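Rieske iron-sulfur protein soxF (Sulfolobus acidocaldarius, PDB 1JM1) probably carries electrons in a respiratory chain through the [2Fe-2S] cluster bound by its soluble domain. Local coordinates at residues A89-V95 with P145-V151; Q100-Q104 with L122-C126. All blocks are in the same frame, centred on the assembly; numbering follows the deposited sequence. Where two conformers were deposited one is given.

The two contacts illustrate how a Rieske protein sets two cluster-binding loops on a β scaffold. Along the chain the order is 89-95, 100-104, 122-126, 145-151, so contact 2 is formed entirely by residues between the two halves of contact 1. Their centres lie about 11 Å apart. Contact 1 is the more central and pairs residues 145-151 with strand 87-91, an outermost strand of the three-stranded sheet; contact 2 involves strand 121-123 of the mixed sheet. They meet directly: Asp-92 O probably accepts a hydrogen bond from Leu-101 N (2.9 Å), and Leu-148 CD1 packs on Leu-101 CD1 (3.6 Å). Cys-94 of contact 1 and Cys-124 of contact 2 bind the same iron, so the cluster ties the two together.

Contact 1 of 2, residues A89-V95 with P145-V151; sequences AFSDVCV and PRPLPIV. With FES (Fe2/s2 (inorganic) cluster), chain C.
This buried contact is a short antiparallel pairing, in which the end of strand 87-91 meets the proline-rich approach to strand 151-155. Phe-90 and Ile-150 form its single bridge, a non-hydrogen-bonded pair with CA atoms 4.3 Å apart. Hydrogen bonds flank it, Val-151 N to Ala-89 O and Ser-91 N to Pro-149 O, both 2.9 Å; a water joins Ala-89 N to Val-151 O. The Phe-90 side chain (chi1 m) packs through CE2 on Ile-150 CG1 (3.5 Å) and through CB on Leu-148 CD2 (3.8 Å). Beyond Ser-91 the chains diverge. Ser-91 OG (chi1 t) accepts from Val-93 N at 3.2 Å, an ST turn, and Val-95 returns, its CG1 3.6 Å from Pro-149 CD and over one face of the Arg-146 guanidinium, whose NH1 is hydrogen-bonded to Pro-170 O. A second water bridges Val-95 O and Arg-146 NE. Between these anchors Cys-94 (chi1 t) points away, its SG 2.3 Å from FE1, at the start of the first cluster-binding loop of the Rieske fold.

Contact 2 of 2, residues Q100-Q104 with L122-C126; sequences QLPAQ and LHCPC. With FES (Fe2/s2 (inorganic) cluster), chain C.
The two segments run roughly antiparallel without any backbone hydrogen bond between them. Leu-101 faces Cys-124 with CA atoms 5.6 Å apart, and Ala-103 faces Leu-122 at 6.5 Å. Residues 122-123 end strand 121-123, and the chain stays extended through Cys-124 (phi/psi -80/132) before turning at Pro-125 (-71/-22). On the other side Pro-102 (-85/65) is the centre of an inverse gamma turn, closed by a weak hydrogen bond from Ala-103 N to Leu-101 O of 2.9 Å. With no polar link between the segments, apolar surfaces make the join. Leu-101 (chi1 m, chi2 t) reaches Cys-124 CB with CD2 at 3.5 Å and Leu-122 CD2 with CD1 at 3.8 Å. This places the residues following the first Rieske motif, Cys-Val-His-Leu-Gly-Cys, against the start of the second, Cys-Pro-Cys-His-Gly-Ser, and the disulfide of Cys-126 to Cys-99 links the two loops covalently. Cys-124 (chi1 t) binds FE1 through SG at 2.3 Å, sharing that iron with Cys-94, while the same SG accepts from Cys-126 N at 3.5 Å. Two residues before Cys-124, Leu-122 (chi1 t, chi2 p) points toward the opposing loop, its CD1 3.7 Å from Ala-103 CA, and Phe-45 of strand 43-48 touches both residues. At the more exposed side of the contact, the two proline rings meet at Pro-102 CD and Pro-125 CD, 3.4 Å apart.

Contact 1 of 2, residues A89-V95 with P145-V151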
# COMPACT_ATOMS: atom_id res chain seq x y z
N ALA A 89 2.55 3.63 0.05
CA ALA A 89 1.38 2.92 0.53
C ALA A 89 0.87 1.95 -0.51
O ALA A 89 0.98 2.17 -1.71
CB ALA A 89 0.28 3.91 0.91
N PHE A 90 0.26 0.86 -0.01
CA PHE A 90 -0.24 -0.22 -0.85
C PHE A 90 -1.58 -0.67 -0.32
O PHE A 90 -1.90 -0.60 0.87
CB PHE A 90 0.73 -1.40 -0.83
CG PHE A 90 2.10 -1.10 -1.40
CD1 PHE A 90 3.09 -0.55 -0.62
CD2 PHE A 90 2.35 -1.36 -2.76
CE1 PHE A 90 4.31 -0.22 -1.17
CE2 PHE A 90 3.59 -1.06 -3.30
CZ PHE A 90 4.54 -0.50 -2.52
N SER A 91 -2.36 -1.32 -1.23
CA SER A 91 -3.48 -2.15 -0.79
C SER A 91 -2.97 -3.29 0.09
O SER A 91 -1.91 -3.86 -0.13
CB SER A 91 -4.17 -2.74 -2.01
OG SER A 91 -5.24 -3.60 -1.65
N ASP A 92 -3.80 -3.64 1.10
CA ASP A 92 -3.54 -4.78 1.96
C ASP A 92 -4.32 -6.02 1.54
O ASP A 92 -4.38 -6.96 2.35
CB ASP A 92 -3.81 -4.43 3.41
CG ASP A 92 -3.29 -5.43 4.39
OD1 ASP A 92 -2.13 -5.92 4.13
OD2 ASP A 92 -3.92 -5.70 5.43
N VAL A 93 -4.87 -6.06 0.34
CA VAL A 93 -5.65 -7.21 -0.17
C VAL A 93 -4.89 -7.83 -1.33
O VAL A 93 -4.63 -7.18 -2.36
CB VAL A 93 -7.07 -6.81 -0.53
CG1 VAL A 93 -7.83 -8.07 -1.03
CG2 VAL A 93 -7.82 -6.15 0.62
N CYS A 94 -4.51 -9.10 -1.17
CA CYS A 94 -3.85 -9.83 -2.22
C CYS A 94 -4.69 -9.91 -3.47
O CYS A 94 -5.89 -10.19 -3.42
CB CYS A 94 -3.56 -11.25 -1.69
SG CYS A 94 -2.53 -12.23 -2.80
N VAL A 95 -4.05 -9.67 -4.63
CA VAL A 95 -4.75 -9.67 -5.92
C VAL A 95 -4.76 -11.06 -6.57
O VAL A 95 -5.24 -11.20 -7.70
CB VAL A 95 -4.26 -8.58 -6.85
CG1 VAL A 95 -4.68 -7.20 -6.30
CG2 VAL A 95 -2.77 -8.59 -7.10
N PRO A 145 -1.60 -12.55 -10.38
CA PRO A 145 -1.45 -12.28 -11.82
C PRO A 145 -1.09 -10.87 -12.17
O PRO A 145 -0.93 -10.57 -13.37
CB PRO A 145 -2.87 -12.64 -12.34
CG PRO A 145 -3.76 -12.19 -11.21
CD PRO A 145 -3.02 -12.65 -9.99
N ARG A 146 -0.94 -9.98 -11.21
CA ARG A 146 -0.66 -8.58 -11.45
C ARG A 146 -0.09 -7.97 -10.18
O ARG A 146 -0.22 -8.56 -9.10
CB ARG A 146 -1.92 -7.85 -11.89
CG ARG A 146 -3.04 -7.84 -10.86
CD ARG A 146 -4.30 -7.30 -11.45
NE ARG A 146 -5.45 -7.22 -10.50
CZ ARG A 146 -5.80 -6.17 -9.83
NH1 ARG A 146 -5.09 -5.06 -9.83
NH2 ARG A 146 -6.92 -6.23 -9.08
N PRO A 147 0.52 -6.80 -10.29
CA PRO A 147 1.17 -6.18 -9.12
C PRO A 147 0.18 -5.76 -8.04
O PRO A 147 -0.99 -5.42 -8.29
CB PRO A 147 1.89 -4.97 -9.71
CG PRO A 147 2.13 -5.34 -11.15
CD PRO A 147 0.86 -6.06 -11.53
N LEU A 148 0.68 -5.67 -6.82
CA LEU A 148 -0.10 -5.16 -5.71
C LEU A 148 -0.42 -3.68 -5.93
O LEU A 148 0.51 -2.89 -6.14
CB LEU A 148 0.68 -5.34 -4.40
CG LEU A 148 -0.11 -5.00 -3.14
CD1 LEU A 148 -1.27 -5.97 -2.94
CD2 LEU A 148 0.83 -5.08 -1.93
N PRO A 149 -1.69 -3.27 -5.88
CA PRO A 149 -1.98 -1.85 -6.10
C PRO A 149 -1.31 -0.93 -5.09
O PRO A 149 -1.23 -1.23 -3.88
CB PRO A 149 -3.51 -1.79 -6.02
CG PRO A 149 -3.92 -3.16 -6.50
CD PRO A 149 -2.89 -4.10 -5.86
N ILE A 150 -0.86 0.20 -5.60
CA ILE A 150 -0.28 1.30 -4.85
C ILE A 150 -1.36 2.34 -4.57
O ILE A 150 -2.14 2.70 -5.45
CB ILE A 150 0.90 1.94 -5.63
CG1 ILE A 150 2.02 0.91 -5.77
CG2 ILE A 150 1.39 3.22 -4.98
CD1 ILE A 150 3.11 1.31 -6.77
N VAL A 151 -1.35 2.85 -3.34
CA VAL A 151 -2.15 3.99 -2.94
C VAL A 151 -1.27 5.23 -3.11
O VAL A 151 -0.20 5.35 -2.48
CB VAL A 151 -2.65 3.84 -1.50
CG1 VAL A 151 -3.44 5.10 -1.10
CG2 VAL A 151 -3.49 2.59 -1.35
FE1 FES C . -2.59 -14.31 -1.71
FE2 FES C . -3.47 -16.50 -3.05
S1 FES C . -1.33 -15.85 -2.79
S2 FES C . -4.73 -15.03 -1.88
O HOH W 1 2.66 5.19 -2.41
O HOH W 2 -6.39 -9.89 -9.75

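Contact 2 of 2, residues Q100-Q104 with L122-C126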
# COMPACT_ATOMS: atom_id res chain seq x y z
N GLN A 100 -6.02 -11.17 3.06
CA GLN A 100 -5.44 -9.96 3.63
C GLN A 100 -3.98 -10.22 3.92
O GLN A 100 -3.60 -11.24 4.49
CB GLN A 100 -6.23 -9.55 4.87
CG GLN A 100 -5.81 -8.22 5.40
CD GLN A 100 -6.76 -7.61 6.39
OE1 GLN A 100 -7.75 -8.20 6.80
NE2 GLN A 100 -6.50 -6.37 6.76
N LEU A 101 -3.13 -9.28 3.54
CA LEU A 101 -1.69 -9.49 3.58
C LEU A 101 -1.12 -9.12 4.94
O LEU A 101 -1.38 -8.01 5.45
CB LEU A 101 -1.02 -8.66 2.48
CG LEU A 101 -1.36 -9.11 1.07
CD1 LEU A 101 -0.98 -8.02 0.06
CD2 LEU A 101 -0.70 -10.42 0.68
N PRO A 102 -0.30 -9.98 5.53
CA PRO A 102 0.23 -9.72 6.89
C PRO A 102 1.48 -8.85 6.87
O PRO A 102 2.58 -9.25 7.24
CB PRO A 102 0.52 -11.15 7.43
CG PRO A 102 0.90 -11.91 6.18
CD PRO A 102 -0.01 -11.36 5.08
N ALA A 103 1.28 -7.59 6.42
CA ALA A 103 2.38 -6.66 6.34
C ALA A 103 2.95 -6.28 7.70
O ALA A 103 4.05 -5.77 7.78
CB ALA A 103 1.94 -5.40 5.61
N GLN A 104 2.19 -6.57 8.76
CA GLN A 104 2.64 -6.28 10.12
C GLN A 104 3.57 -7.35 10.70
O GLN A 104 4.16 -7.14 11.72
CB GLN A 104 1.43 -6.11 11.10
CG GLN A 104 0.61 -7.37 11.37
CD GLN A 104 -0.34 -7.85 10.40
OE1 GLN A 104 -0.43 -7.47 9.27
NE2 GLN A 104 -1.09 -8.94 10.71
N LEU A 122 6.63 -8.62 0.31
CA LEU A 122 5.43 -8.95 1.05
C LEU A 122 4.87 -10.30 0.54
O LEU A 122 4.46 -10.39 -0.64
CB LEU A 122 4.42 -7.84 0.92
CG LEU A 122 3.10 -8.01 1.66
CD1 LEU A 122 3.29 -8.35 3.15
CD2 LEU A 122 2.28 -6.72 1.52
N HIS A 123 4.90 -11.31 1.39
CA HIS A 123 4.60 -12.70 1.04
C HIS A 123 3.23 -13.09 1.63
O HIS A 123 3.05 -13.06 2.86
CB HIS A 123 5.76 -13.56 1.59
CG HIS A 123 5.68 -15.01 1.35
ND1 HIS A 123 6.86 -15.75 1.35
CD2 HIS A 123 4.68 -15.90 1.15
CE1 HIS A 123 6.50 -17.00 1.16
NE2 HIS A 123 5.19 -17.17 1.03
N CYS A 124 2.31 -13.47 0.77
CA CYS A 124 0.96 -13.84 1.17
C CYS A 124 0.93 -15.25 1.69
O CYS A 124 1.43 -16.19 1.05
CB CYS A 124 0.03 -13.76 -0.06
SG CYS A 124 -1.70 -14.10 0.44
N PRO A 125 0.31 -15.50 2.86
CA PRO A 125 0.27 -16.87 3.41
C PRO A 125 -0.64 -17.79 2.64
O PRO A 125 -0.50 -19.03 2.81
CB PRO A 125 -0.29 -16.63 4.82
CG PRO A 125 -1.13 -15.39 4.69
CD PRO A 125 -0.34 -14.51 3.72
N CYS A 126 -1.60 -17.32 1.87
CA CYS A 126 -2.59 -18.25 1.33
C CYS A 126 -2.02 -19.12 0.23
O CYS A 126 -2.15 -20.34 0.29
CB CYS A 126 -3.84 -17.47 0.89
SG CYS A 126 -4.66 -16.78 2.37
FE1 FES C . -2.59 -14.31 -1.71
FE2 FES C . -3.47 -16.50 -3.05
S1 FES C . -1.33 -15.85 -2.79
S2 FES C . -4.73 -15.03 -1.88